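F5/8 type C domain protein (Bacteroides ovatus, PDB 4ZRX) is a putative alpha-L-fucosidase that probably hydrolyses terminal fucose from glycans and carries a C-terminal F5/8 type C domain of a kind that often binds sugars. Local coordinates at residues D358-G364 against Y378-S384; W105-T110 against R167-L172; P512-Y518 against A565-D569; N229-G234 against E286-S290. Where two conformers were deposited one is given. Residue numbers count along the deposited sequence, not the author numbering.

The four contacts sample three parts of the chain and none touches another. Interactions 2 and 4 belong to the fucosidase barrel: 4 lies close to the chain centre, on a barrel strand, whereas 2 sits towards the outside, where a loop meets a helix. In two different beta domains, 1 lays an irregular segment on a strand and 3 pairs two strand ends at a bulge. Chemistry follows place. In 1, a salt-bridge network lies beside a backbone-bonded bridge, with apolar side chains on the buried side; 2 centres on a glutamate taking three hydrogen bonds, backed by a glutamine bond and a CH-pi contact; 3 is backbone bonding plus apolar side chains; 4 has water bridges and no direct hydrogen bond.

Interaction 1 (D358-G364 against Y378-S384); sequences DNRVKNG and YALKSKS
Arg360, Lys381 and Lys362 bury the most surface of any residues in this contact, and between them they lock an irregular connection, bent at Arg360 (phi/psi -88/-13) and Asn363 (60/36), antiparallel against a strand. The register pairs Val361 with Leu380 (CA-CA 4.5 Å), and two backbone bonds flank that single bridge: Lys381 N to Arg360 O at 2.8 Å and Lys362 N to Ala379 O at 2.9 Å. Arg360, curled m, m, m, turns its guanidinium so that NE meets Ser384 OG at 3.0 Å and NH1 reaches Asp358 OD2 at 2.7 Å; Lys381 CB lies over one guanidinium face. Lys381 then stretches out, trans beyond chi1, to set NZ 2.9 Å from Asp358 OD1, so one aspartate serves both cations in a salt-bridge network. Lys362 lays its CG 4.2 Å from Lys381 CG. On the buried side Val361 (t) puts CG1 3.9 Å from Tyr378 CB and CG2 3.7 Å from Leu380 CD2. Asn359 OD1 closes an Asx turn onto Val361 N (3.1 Å). The segment 358-364 links helix 339-356 to strand 368-370; Arg360 and Gly364 bond by backbone to strand 450-458, while strand 374-381 has strand 438-446 as its sheet neighbour.

Interaction 2 (W105-T110 against R167-L172); sequences WPTATT and RQLTEL
One carboxylate, that of Glu171, gathers three hydrogen bonds from a loop with no regular structure. Its OE1 takes Trp105 NE1 at 2.9 Å and Thr107 OG1 at a short 2.5 Å, while its OE2 takes Ala108 N at 3.0 Å. Thr109 CA lies 6.7 Å from Gln168 CA, Trp105 CA 8.6 Å from Leu172 CA. Glu171 reaches across from the helix with chi1 m and chi2 t, and the loop is shaped to meet it: Pro106 is the centre of an inverse gamma turn, closed by Thr107 N to Trp105 O (2.8 Å), and an ST turn follows, Thr109 N to Thr107 OG1 (3.0 Å). With chi1 near 180°, Thr107 also accepts a bond from Thr109 OG1 at 2.6 Å. Thr109 (p) receives Gln168 NE2, 3.1 Å from its OG1; the other end of that amide, OE1, is held by Lys97. Trp105 (p) lays its indole along the helix, with Leu172 CD2 3.8 Å from the centroid of its six-membered ring, 13° off the normal, a CH-pi contact. Arg167 covers the outer end: Thr109 CG2 lies over one face of its guanidinium, and a water joins Arg167 NH1 (3.1 Å) to Thr109 O (2.7 Å). A loop after strand 91-97 docked on helix 158-174, which follows the next strand, 140-145, is at home in the TIM barrel of the fucosidase family.

Interaction 3 (P512-Y518 against A565-D569); sequences PTMAFRY and ATTPD. With EDO (1,2-ethanediol), chain E.
Two antiparallel strand ends meet at a classic beta bulge. Tyr518 faces Ala565 as a non-hydrogen-bonded pair (CA-CA 4.2 Å) and Arg517 faces Thr566 as a hydrogen-bonded one (CA-CA 5.3 Å), but Phe516, with phi/psi of -130/-65, is the extra residue opposite Thr566. Thr566 O therefore accepts from both Phe516 N (2.8 Å) and Arg517 N (3.1 Å), and Thr566 N gives to Arg517 O at 2.9 Å. Beyond the bulge the chains stay close as loops: Thr567 CA touches Met514 O at 3.2 Å, and a water links Pro512 O (2.6 Å) to Asp569 N (3.2 Å). Apolar side chains fill the seam. Ala565 CB lies 3.6 Å from Ala515 CB and 4.0 Å from Tyr518 CB, while Pro568 CD is wedged 3.7 Å from Phe516 CB and 3.9 Å from CG of the selenomethionine Met514. Arg517 directs its guanidinium to a salt bridge with Glu537. A 1,2-ethanediol, probably from the crystallisation liquor, accepts Ala565 N at its O2 (3.0 Å). In the F5/8 type C domain, a beta-sandwich family, strands 517-523 and 560-566 are interior neighbours of one sheet, continued by 530-532 beyond the first and 488-492 beyond the second.

Interaction 4 (N229-G234 against E286-S290); sequences NEKGVG and EVDVS. With EDO (1,2-ethanediol), chain D.
Asn229, with chi1 p, folds its side chain back over its own loop: OD1 accepts Lys231 N at 2.9 Å, an Asx turn, and ND2 reaches Val233 O at 2.8 Å. The tight course sets Gly232 at phi/psi 89/25, where a CB would be jammed against Lys231 O and come tight on Val289 CG2. Val287 (t) brings CG1 3.5 Å, and Val289 (p) its CB 3.7 Å, from Gly232 CA. Strand 286-290 is the end of 279-290, parallel to 324-328 in the TIM barrel. Waters bridge the rest: one accepts Gly232 N at 2.8 Å and lies 2.7 Å from both Asn229 O and Asp288 O, another joins Glu230 O (2.7 Å) to Ser290 N (2.9 Å). Asp288 (p) accepts Trp226 NE1 at OD1. Glu230 (m, t) and Asp288 share a water, 2.7 Å from Glu230 OE2 and 2.5 Å from Asp288 OD2. Glu230 OE2 also accepts O2 of a 1,2-ethanediol at 2.7 Å; probably from the crystallisation liquor, it also bonds His49 and His98, so may mark a sugar pocket.

Interaction 1 (D358-G364 against Y378-S384)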
loop_
_atom_site.group_PDB
_atom_site.type_symbol
_atom_site.label_atom_id
_atom_site.label_comp_id
_atom_site.label_asym_id
_atom_site.label_seq_id
_atom_site.Cartn_x
_atom_site.Cartn_y
_atom_site.Cartn_z
ATOM N N ASP A 358 9.390 -15.576 -16.532
ATOM C CA ASP A 358 8.988 -16.539 -17.514
ATOM C C ASP A 358 7.470 -16.584 -17.767
ATOM O O ASP A 358 6.732 -17.331 -17.136
ATOM C CB ASP A 358 9.484 -17.902 -17.050
ATOM C CG ASP A 358 9.250 -18.994 -18.087
ATOM O OD1 ASP A 358 8.890 -18.729 -19.261
ATOM O OD2 ASP A 358 9.417 -20.135 -17.720
ATOM N N ASN A 359 7.012 -15.750 -18.686
ATOM C CA ASN A 359 5.638 -15.750 -19.094
ATOM C C ASN A 359 5.341 -17.033 -19.856
ATOM O O ASN A 359 5.992 -17.332 -20.821
ATOM C CB ASN A 359 5.410 -14.541 -19.977
ATOM C CG ASN A 359 4.008 -14.394 -20.425
ATOM O OD1 ASN A 359 3.091 -15.176 -20.083
ATOM N ND2 ASN A 359 3.831 -13.373 -21.228
ATOM N N ARG A 360 4.370 -17.782 -19.400
ATOM C CA ARG A 360 4.063 -19.087 -19.945
ATOM C C ARG A 360 3.087 -19.055 -21.116
ATOM O O ARG A 360 2.916 -20.060 -21.796
ATOM C CB ARG A 360 3.570 -20.037 -18.866
ATOM C CG ARG A 360 4.519 -20.219 -17.627
ATOM C CD ARG A 360 5.930 -20.715 -18.004
ATOM N NE ARG A 360 5.865 -21.999 -18.629
ATOM C CZ ARG A 360 6.928 -22.727 -18.947
ATOM N NH1 ARG A 360 8.171 -22.269 -18.771
ATOM N NH2 ARG A 360 6.740 -23.901 -19.489
ATOM N N VAL A 361 2.442 -17.926 -21.340
ATOM C CA VAL A 361 1.491 -17.770 -22.443
ATOM C C VAL A 361 2.326 -17.505 -23.718
ATOM O O VAL A 361 3.150 -16.602 -23.745
ATOM C CB VAL A 361 0.522 -16.636 -22.207
ATOM C CG1 VAL A 361 -0.367 -16.359 -23.384
ATOM C CG2 VAL A 361 -0.340 -16.977 -20.986
ATOM N N LYS A 362 1.999 -18.248 -24.752
ATOM C CA LYS A 362 2.502 -17.970 -26.079
ATOM C C LYS A 362 1.404 -17.100 -26.728
ATOM O O LYS A 362 0.207 -17.338 -26.589
ATOM C CB LYS A 362 2.588 -19.293 -26.843
ATOM C CG LYS A 362 3.407 -20.365 -26.196
ATOM C CD LYS A 362 3.426 -21.667 -27.102
ATOM C CE LYS A 362 4.276 -21.439 -28.306
ATOM N NZ LYS A 362 4.443 -22.693 -29.101
ATOM N N ASN A 363 1.821 -16.142 -27.470
ATOM C CA ASN A 363 0.910 -15.371 -28.294
ATOM C C ASN A 363 -0.172 -14.668 -27.496
ATOM O O ASN A 363 -1.268 -14.498 -27.978
ATOM C CB ASN A 363 0.410 -16.195 -29.451
ATOM C CG ASN A 363 1.563 -16.927 -30.157
ATOM O OD1 ASN A 363 2.465 -16.276 -30.733
ATOM N ND2 ASN A 363 1.557 -18.248 -30.129
ATOM N N GLY A 364 0.226 -14.219 -26.309
ATOM C CA GLY A 364 -0.654 -13.530 -25.380
ATOM C C GLY A 364 -0.987 -12.073 -25.733
ATOM O O GLY A 364 -1.881 -11.483 -25.125
ATOM N N TYR A 378 -5.610 -19.378 -25.213
ATOM C CA TYR A 378 -4.203 -19.129 -25.323
ATOM C C TYR A 378 -3.423 -20.396 -25.021
ATOM O O TYR A 378 -3.607 -21.040 -23.999
ATOM C CB TYR A 378 -3.764 -18.026 -24.356
ATOM C CG TYR A 378 -4.474 -16.707 -24.586
ATOM C CD1 TYR A 378 -5.708 -16.444 -24.035
ATOM C CD2 TYR A 378 -3.877 -15.701 -25.308
ATOM C CE1 TYR A 378 -6.340 -15.277 -24.271
ATOM C CE2 TYR A 378 -4.514 -14.513 -25.541
ATOM C CZ TYR A 378 -5.719 -14.268 -25.033
ATOM O OH TYR A 378 -6.389 -13.063 -25.279
ATOM N N ALA A 379 -2.512 -20.765 -25.906
ATOM C CA ALA A 379 -1.605 -21.888 -25.663
ATOM C C ALA A 379 -0.577 -21.445 -24.628
ATOM O O ALA A 379 -0.098 -20.278 -24.627
ATOM C CB ALA A 379 -0.877 -22.293 -26.987
ATOM N N LEU A 380 -0.218 -22.381 -23.777
ATOM C CA LEU A 380 0.919 -22.264 -22.888
ATOM C C LEU A 380 2.143 -22.964 -23.412
ATOM O O LEU A 380 2.027 -23.905 -24.239
ATOM C CB LEU A 380 0.533 -22.786 -21.505
ATOM C CG LEU A 380 -0.717 -22.112 -20.918
ATOM C CD1 LEU A 380 -1.092 -22.746 -19.568
ATOM C CD2 LEU A 380 -0.523 -20.622 -20.766
ATOM N N LYS A 381 3.321 -22.529 -22.963
ATOM C CA LYS A 381 4.593 -23.229 -23.189
ATOM C C LYS A 381 4.519 -24.652 -22.626
ATOM O O LYS A 381 3.760 -24.944 -21.666
ATOM C CB LYS A 381 5.800 -22.520 -22.555
ATOM C CG LYS A 381 6.136 -21.191 -23.162
ATOM C CD LYS A 381 7.294 -20.576 -22.403
ATOM C CE LYS A 381 7.666 -19.295 -23.008
ATOM N NZ LYS A 381 8.653 -18.597 -22.171
ATOM N N SER A 382 5.281 -25.538 -23.266
ATOM C CA SER A 382 5.439 -26.895 -22.791
ATOM C C SER A 382 5.770 -27.008 -21.297
ATOM O O SER A 382 6.661 -26.309 -20.802
ATOM C CB SER A 382 6.550 -27.625 -23.602
ATOM O OG SER A 382 6.614 -28.963 -23.125
ATOM N N LYS A 383 5.008 -27.878 -20.612
ATOM C CA LYS A 383 5.214 -28.272 -19.211
ATOM C C LYS A 383 5.022 -27.084 -18.276
ATOM O O LYS A 383 5.880 -26.806 -17.437
ATOM C CB LYS A 383 6.602 -28.929 -19.001
ATOM C CG LYS A 383 6.700 -30.252 -19.761
ATOM C CD LYS A 383 8.007 -30.946 -19.508
ATOM C CE LYS A 383 7.895 -32.356 -20.034
ATOM N NZ LYS A 383 9.201 -33.055 -20.029
ATOM N N SER A 384 3.982 -26.306 -18.534
ATOM C CA SER A 384 3.693 -25.092 -17.717
ATOM C C SER A 384 2.939 -25.479 -16.470
ATOM O O SER A 384 2.053 -26.296 -16.572
ATOM C CB SER A 384 2.790 -24.136 -18.478
ATOM O OG SER A 384 3.518 -23.587 -19.520
HETATM O O HOH W 1 -2.054 -18.849 -28.141
HETATM O O HOH W 2 -4.711 -11.036 -25.669
#

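Interaction 2 (W105-T110 against R167-L172)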
loop_
_atom_site.group_PDB
_atom_site.type_symbol
_atom_site.label_atom_id
_atom_site.label_comp_id
_atom_site.label_asym_id
_atom_site.label_seq_id
_atom_site.Cartn_x
_atom_site.Cartn_y
_atom_site.Cartn_z
ATOM N N TRP A 105 14.213 23.050 0.186
ATOM C CA TRP A 105 14.989 23.811 -0.744
ATOM C C TRP A 105 14.950 25.280 -0.231
ATOM O O TRP A 105 13.997 25.700 0.481
ATOM C CB TRP A 105 14.414 23.724 -2.147
ATOM C CG TRP A 105 13.177 24.550 -2.388
ATOM C CD1 TRP A 105 13.096 25.633 -3.182
ATOM C CD2 TRP A 105 11.817 24.284 -1.950
ATOM N NE1 TRP A 105 11.833 26.128 -3.189
ATOM C CE2 TRP A 105 11.018 25.320 -2.454
ATOM C CE3 TRP A 105 11.209 23.302 -1.158
ATOM C CZ2 TRP A 105 9.645 25.418 -2.201
ATOM C CZ3 TRP A 105 9.844 23.425 -0.843
ATOM C CH2 TRP A 105 9.078 24.466 -1.386
ATOM N N PRO A 106 15.979 26.050 -0.601
ATOM C CA PRO A 106 16.077 27.455 -0.115
ATOM C C PRO A 106 15.134 28.355 -0.878
ATOM O O PRO A 106 15.555 29.136 -1.776
ATOM C CB PRO A 106 17.528 27.833 -0.413
ATOM C CG PRO A 106 17.946 26.951 -1.569
ATOM C CD PRO A 106 17.176 25.620 -1.345
ATOM N N THR A 107 13.869 28.252 -0.559
ATOM C CA THR A 107 12.830 29.049 -1.183
ATOM C C THR A 107 13.005 30.548 -0.877
ATOM O O THR A 107 13.387 30.939 0.212
ATOM C CB THR A 107 11.465 28.574 -0.707
ATOM O OG1 THR A 107 10.406 29.332 -1.302
ATOM C CG2 THR A 107 11.314 28.612 0.796
ATOM N N ALA A 108 12.627 31.383 -1.829
ATOM C CA ALA A 108 12.574 32.842 -1.599
ATOM C C ALA A 108 11.354 33.211 -0.749
ATOM O O ALA A 108 11.218 34.345 -0.307
ATOM C CB ALA A 108 12.488 33.579 -2.951
ATOM N N THR A 109 10.450 32.257 -0.472
ATOM C CA THR A 109 9.152 32.585 0.117
ATOM C C THR A 109 9.125 32.662 1.638
ATOM O O THR A 109 8.211 33.291 2.213
ATOM C CB THR A 109 8.074 31.566 -0.251
ATOM O OG1 THR A 109 8.458 30.242 0.198
ATOM C CG2 THR A 109 7.826 31.552 -1.723
ATOM N N THR A 110 10.070 31.998 2.275
ATOM C CA THR A 110 10.045 31.864 3.753
ATOM C C THR A 110 11.428 31.538 4.238
ATOM O O THR A 110 12.248 30.986 3.490
ATOM C CB THR A 110 9.041 30.797 4.202
ATOM O OG1 THR A 110 9.045 30.645 5.621
ATOM C CG2 THR A 110 9.327 29.444 3.573
ATOM N N ARG A 167 4.233 30.675 -5.600
ATOM C CA ARG A 167 5.656 30.980 -5.697
ATOM C C ARG A 167 6.493 29.783 -5.305
ATOM O O ARG A 167 7.473 29.492 -5.981
ATOM C CB ARG A 167 6.050 32.225 -4.908
ATOM C CG ARG A 167 5.702 33.452 -5.655
ATOM C CD ARG A 167 5.816 34.668 -4.739
ATOM N NE ARG A 167 7.110 34.810 -4.056
ATOM C CZ ARG A 167 7.238 35.090 -2.750
ATOM N NH1 ARG A 167 6.171 35.166 -1.969
ATOM N NH2 ARG A 167 8.436 35.266 -2.218
ATOM N N GLN A 168 6.094 29.049 -4.266
ATOM C CA GLN A 168 6.796 27.785 -3.925
ATOM C C GLN A 168 6.773 26.735 -5.038
ATOM O O GLN A 168 7.809 26.132 -5.410
ATOM C CB GLN A 168 6.220 27.189 -2.654
ATOM C CG GLN A 168 6.498 28.040 -1.434
ATOM C CD GLN A 168 6.098 27.367 -0.119
ATOM O OE1 GLN A 168 5.205 26.502 -0.075
ATOM N NE2 GLN A 168 6.679 27.820 0.967
ATOM N N LEU A 169 5.597 26.582 -5.603
ATOM C CA LEU A 169 5.340 25.615 -6.692
ATOM C C LEU A 169 6.132 25.965 -7.907
ATOM O O LEU A 169 6.701 25.136 -8.527
ATOM C CB LEU A 169 3.857 25.561 -6.953
ATOM C CG LEU A 169 3.352 24.628 -8.059
ATOM C CD1 LEU A 169 3.649 23.192 -7.686
ATOM C CD2 LEU A 169 1.870 24.889 -8.228
ATOM N N THR A 170 6.189 27.260 -8.244
ATOM C CA THR A 170 6.949 27.745 -9.386
ATOM C C THR A 170 8.418 27.475 -9.198
ATOM O O THR A 170 9.064 27.024 -10.092
ATOM C CB THR A 170 6.666 29.234 -9.629
ATOM O OG1 THR A 170 5.261 29.413 -9.893
ATOM C CG2 THR A 170 7.518 29.797 -10.774
ATOM N N GLU A 171 8.949 27.634 -7.991
ATOM C CA GLU A 171 10.358 27.275 -7.804
ATOM C C GLU A 171 10.613 25.789 -8.102
ATOM O O GLU A 171 11.574 25.385 -8.833
ATOM C CB GLU A 171 10.800 27.601 -6.369
ATOM C CG GLU A 171 10.872 29.069 -6.112
ATOM C CD GLU A 171 10.962 29.450 -4.650
ATOM O OE1 GLU A 171 10.563 28.629 -3.734
ATOM O OE2 GLU A 171 11.398 30.634 -4.422
ATOM N N LEU A 172 9.761 24.954 -7.520
ATOM C CA LEU A 172 9.911 23.506 -7.659
ATOM C C LEU A 172 9.772 23.029 -9.086
ATOM O O LEU A 172 10.419 22.062 -9.471
ATOM C CB LEU A 172 8.937 22.759 -6.716
ATOM C CG LEU A 172 9.155 22.931 -5.207
ATOM C CD1 LEU A 172 8.057 22.299 -4.433
ATOM C CD2 LEU A 172 10.473 22.312 -4.840
HETATM O O HOH W 3 6.712 35.222 1.108
#

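Interaction 3 (P512-Y518 against A565-D569)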
loop_
_atom_site.group_PDB
_atom_site.type_symbol
_atom_site.label_atom_id
_atom_site.label_comp_id
_atom_site.label_asym_id
_atom_site.label_seq_id
_atom_site.Cartn_x
_atom_site.Cartn_y
_atom_site.Cartn_z
ATOM N N PRO A 512 -14.786 -15.626 25.641
ATOM C CA PRO A 512 -15.361 -16.590 26.604
ATOM C C PRO A 512 -14.546 -17.859 26.831
ATOM O O PRO A 512 -14.580 -18.419 27.915
ATOM C CB PRO A 512 -16.703 -16.981 25.954
ATOM C CG PRO A 512 -17.091 -15.795 25.169
ATOM C CD PRO A 512 -15.822 -15.123 24.708
ATOM N N THR A 513 -13.841 -18.296 25.797
ATOM C CA THR A 513 -13.093 -19.555 25.833
ATOM C C THR A 513 -11.627 -19.477 26.374
ATOM O O THR A 513 -10.876 -20.474 26.351
ATOM C CB THR A 513 -13.089 -20.150 24.419
ATOM O OG1 THR A 513 -12.552 -21.469 24.471
ATOM C CG2 THR A 513 -12.256 -19.329 23.503
HETATM N N MSE A 514 -11.205 -18.289 26.807
HETATM C CA MSE A 514 -9.809 -18.097 27.250
HETATM C C MSE A 514 -9.515 -18.847 28.550
HETATM O O MSE A 514 -10.432 -19.121 29.334
HETATM C CB MSE A 514 -9.503 -16.611 27.439
HETATM C CG MSE A 514 -10.211 -15.951 28.629
HETATM SE SE MSE A 514 -10.196 -14.013 28.452
HETATM C CE MSE A 514 -8.307 -13.763 27.850
ATOM N N ALA A 515 -8.238 -19.161 28.771
ATOM C CA ALA A 515 -7.821 -19.786 30.029
ATOM C C ALA A 515 -7.827 -18.776 31.174
ATOM O O ALA A 515 -7.408 -17.604 31.002
ATOM C CB ALA A 515 -6.453 -20.385 29.891
ATOM N N PHE A 516 -8.243 -19.253 32.346
ATOM C CA PHE A 516 -8.212 -18.476 33.570
ATOM C C PHE A 516 -7.547 -19.285 34.712
ATOM O O PHE A 516 -6.482 -18.894 35.216
ATOM C CB PHE A 516 -9.621 -18.035 33.942
ATOM C CG PHE A 516 -9.713 -17.297 35.245
ATOM C CD1 PHE A 516 -8.838 -16.228 35.535
ATOM C CD2 PHE A 516 -10.685 -17.672 36.206
ATOM C CE1 PHE A 516 -8.937 -15.533 36.757
ATOM C CE2 PHE A 516 -10.798 -16.967 37.421
ATOM C CZ PHE A 516 -9.925 -15.917 37.704
ATOM N N ARG A 517 -8.193 -20.374 35.112
ATOM C CA ARG A 517 -7.599 -21.289 36.110
ATOM C C ARG A 517 -6.798 -22.348 35.359
ATOM O O ARG A 517 -7.251 -22.852 34.331
ATOM C CB ARG A 517 -8.676 -21.940 36.986
ATOM C CG ARG A 517 -9.533 -20.926 37.708
ATOM C CD ARG A 517 -10.157 -21.459 39.020
ATOM N NE ARG A 517 -10.807 -20.357 39.749
ATOM C CZ ARG A 517 -10.176 -19.375 40.415
ATOM N NH1 ARG A 517 -8.843 -19.327 40.501
ATOM N NH2 ARG A 517 -10.887 -18.415 41.003
ATOM N N TYR A 518 -5.596 -22.663 35.826
ATOM C CA TYR A 518 -4.776 -23.567 35.072
ATOM C C TYR A 518 -3.866 -24.399 35.947
ATOM O O TYR A 518 -3.639 -24.058 37.108
ATOM C CB TYR A 518 -3.910 -22.785 34.071
ATOM C CG TYR A 518 -2.847 -21.997 34.743
ATOM C CD1 TYR A 518 -1.594 -22.568 35.034
ATOM C CD2 TYR A 518 -3.068 -20.693 35.121
ATOM C CE1 TYR A 518 -0.603 -21.846 35.737
ATOM C CE2 TYR A 518 -2.089 -19.972 35.802
ATOM C CZ TYR A 518 -0.863 -20.549 36.096
ATOM O OH TYR A 518 0.097 -19.811 36.759
ATOM N N ALA A 565 -6.627 -26.163 31.572
ATOM C CA ALA A 565 -7.229 -24.905 31.986
ATOM C C ALA A 565 -8.742 -24.855 31.842
ATOM O O ALA A 565 -9.331 -25.508 30.944
ATOM C CB ALA A 565 -6.567 -23.739 31.228
ATOM N N THR A 566 -9.347 -24.069 32.733
ATOM C CA THR A 566 -10.755 -23.698 32.648
ATOM C C THR A 566 -10.901 -22.175 32.490
ATOM O O THR A 566 -9.999 -21.381 32.809
ATOM C CB THR A 566 -11.546 -24.189 33.885
ATOM O OG1 THR A 566 -10.850 -23.800 35.068
ATOM C CG2 THR A 566 -11.697 -25.724 33.876
ATOM N N THR A 567 -12.061 -21.788 31.990
ATOM C CA THR A 567 -12.312 -20.442 31.567
ATOM C C THR A 567 -12.890 -19.644 32.728
ATOM O O THR A 567 -13.192 -20.217 33.795
ATOM C CB THR A 567 -13.349 -20.459 30.438
ATOM O OG1 THR A 567 -14.574 -20.976 30.968
ATOM C CG2 THR A 567 -12.880 -21.332 29.287
ATOM N N PRO A 568 -13.090 -18.328 32.519
ATOM C CA PRO A 568 -13.801 -17.559 33.564
ATOM C C PRO A 568 -15.176 -18.125 33.963
ATOM O O PRO A 568 -15.578 -17.955 35.112
ATOM C CB PRO A 568 -13.905 -16.149 32.967
ATOM C CG PRO A 568 -12.685 -16.035 32.028
ATOM C CD PRO A 568 -12.381 -17.458 31.548
ATOM N N ASP A 569 -15.862 -18.812 33.040
ATOM C CA ASP A 569 -17.154 -19.496 33.323
ATOM C C ASP A 569 -17.012 -20.917 33.905
ATOM O O ASP A 569 -18.010 -21.621 34.029
ATOM C CB ASP A 569 -18.001 -19.601 32.026
ATOM C CG ASP A 569 -18.377 -18.247 31.443
ATOM O OD1 ASP A 569 -18.451 -17.242 32.185
ATOM O OD2 ASP A 569 -18.609 -18.179 30.219
HETATM C C1 EDO E . -6.695 -26.120 27.719
HETATM O O1 EDO E . -5.526 -26.787 27.232
HETATM C C2 EDO E . -7.768 -27.110 28.165
HETATM O O2 EDO E . -7.258 -27.892 29.246
HETATM O O HOH W 4 -15.675 -17.558 30.088
#

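Interaction 4 (N229-G234 against E286-S290)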
loop_
_atom_site.group_PDB
_atom_site.type_symbol
_atom_site.label_atom_id
_atom_site.label_comp_id
_atom_site.label_asym_id
_atom_site.label_seq_id
_atom_site.Cartn_x
_atom_site.Cartn_y
_atom_site.Cartn_z
ATOM N N ASN A 229 -7.423 4.847 1.137
ATOM C CA ASN A 229 -6.775 4.330 2.375
ATOM C C ASN A 229 -5.257 4.408 2.263
ATOM O O ASN A 229 -4.744 4.546 1.133
ATOM C CB ASN A 229 -7.234 2.897 2.699
ATOM C CG ASN A 229 -6.651 1.884 1.773
ATOM O OD1 ASN A 229 -5.578 1.375 2.023
ATOM N ND2 ASN A 229 -7.349 1.558 0.737
ATOM N N GLU A 230 -4.548 4.213 3.394
ATOM C CA GLU A 230 -3.049 4.303 3.438
ATOM C C GLU A 230 -2.465 2.937 3.790
ATOM O O GLU A 230 -1.314 2.859 4.276
ATOM C CB GLU A 230 -2.598 5.300 4.559
ATOM C CG GLU A 230 -2.938 6.645 4.226
ATOM C CD GLU A 230 -2.244 7.710 5.083
ATOM O OE1 GLU A 230 -1.804 7.433 6.209
ATOM O OE2 GLU A 230 -2.128 8.815 4.607
ATOM N N LYS A 231 -3.266 1.870 3.647
ATOM C CA LYS A 231 -2.827 0.561 4.063
ATOM C C LYS A 231 -2.268 -0.301 2.916
ATOM O O LYS A 231 -1.766 -1.394 3.175
ATOM C CB LYS A 231 -4.014 -0.168 4.684
ATOM C CG LYS A 231 -4.527 0.526 5.931
ATOM C CD LYS A 231 -3.768 0.088 7.134
ATOM C CE LYS A 231 -4.535 0.354 8.424
ATOM N NZ LYS A 231 -3.978 1.541 9.084
ATOM N N GLY A 232 -2.340 0.185 1.678
ATOM C CA GLY A 232 -1.795 -0.557 0.526
ATOM C C GLY A 232 -2.765 -1.509 -0.129
ATOM O O GLY A 232 -2.344 -2.445 -0.832
ATOM N N VAL A 233 -4.062 -1.218 0.024
ATOM C CA VAL A 233 -5.119 -2.144 -0.460
ATOM C C VAL A 233 -6.005 -1.448 -1.475
ATOM O O VAL A 233 -6.664 -0.465 -1.148
ATOM C CB VAL A 233 -5.998 -2.670 0.686
ATOM C CG1 VAL A 233 -6.971 -3.740 0.150
ATOM C CG2 VAL A 233 -5.108 -3.331 1.756
ATOM N N GLY A 234 -5.958 -1.888 -2.725
ATOM C CA GLY A 234 -6.868 -1.348 -3.725
ATOM C C GLY A 234 -8.181 -2.079 -3.725
ATOM O O GLY A 234 -8.542 -2.733 -2.740
ATOM N N GLU A 286 -4.382 5.659 -7.200
ATOM C CA GLU A 286 -3.044 5.481 -6.753
ATOM C C GLU A 286 -3.088 4.991 -5.316
ATOM O O GLU A 286 -3.700 5.623 -4.433
ATOM C CB GLU A 286 -2.309 6.817 -6.844
ATOM C CG GLU A 286 -0.805 6.760 -6.609
ATOM C CD GLU A 286 -0.224 8.182 -6.574
ATOM O OE1 GLU A 286 -0.560 8.949 -5.641
ATOM O OE2 GLU A 286 0.521 8.549 -7.504
ATOM N N VAL A 287 -2.422 3.859 -5.082
ATOM C CA VAL A 287 -2.314 3.238 -3.767
ATOM C C VAL A 287 -1.018 3.710 -3.116
ATOM O O VAL A 287 0.044 3.444 -3.643
ATOM C CB VAL A 287 -2.330 1.718 -3.893
ATOM C CG1 VAL A 287 -1.892 1.007 -2.555
ATOM C CG2 VAL A 287 -3.663 1.245 -4.348
ATOM N N ASP A 288 -1.116 4.455 -2.009
ATOM C CA ASP A 288 0.038 4.945 -1.301
ATOM C C ASP A 288 0.185 4.189 0.017
ATOM O O ASP A 288 -0.793 4.015 0.752
ATOM C CB ASP A 288 0.049 6.469 -1.094
ATOM C CG ASP A 288 -1.091 7.009 -0.261
ATOM O OD1 ASP A 288 -2.215 6.475 -0.286
ATOM O OD2 ASP A 288 -0.855 8.051 0.430
ATOM N N VAL A 289 1.388 3.733 0.330
ATOM C CA VAL A 289 1.593 2.999 1.560
ATOM C C VAL A 289 3.014 3.105 1.950
ATOM O O VAL A 289 3.886 3.232 1.076
ATOM C CB VAL A 289 1.106 1.519 1.395
ATOM C CG1 VAL A 289 1.888 0.805 0.316
ATOM C CG2 VAL A 289 1.150 0.754 2.684
ATOM N N SER A 290 3.289 3.013 3.238
ATOM C CA SER A 290 4.676 3.027 3.673
ATOM C C SER A 290 5.264 1.641 3.906
ATOM O O SER A 290 4.566 0.704 4.232
ATOM C CB SER A 290 4.790 3.884 4.951
ATOM O OG SER A 290 6.130 4.013 5.396
HETATM C C1 EDO D . 1.290 11.852 2.854
HETATM O O1 EDO D . 2.028 12.270 4.001
HETATM C C2 EDO D . 0.586 10.555 3.201
HETATM O O2 EDO D . -0.192 10.747 4.393
HETATM O O HOH W 5 -3.056 2.567 0.287
HETATM O O HOH W 6 1.212 3.186 5.216
HETATM O O HOH W 7 -2.446 9.160 1.996
#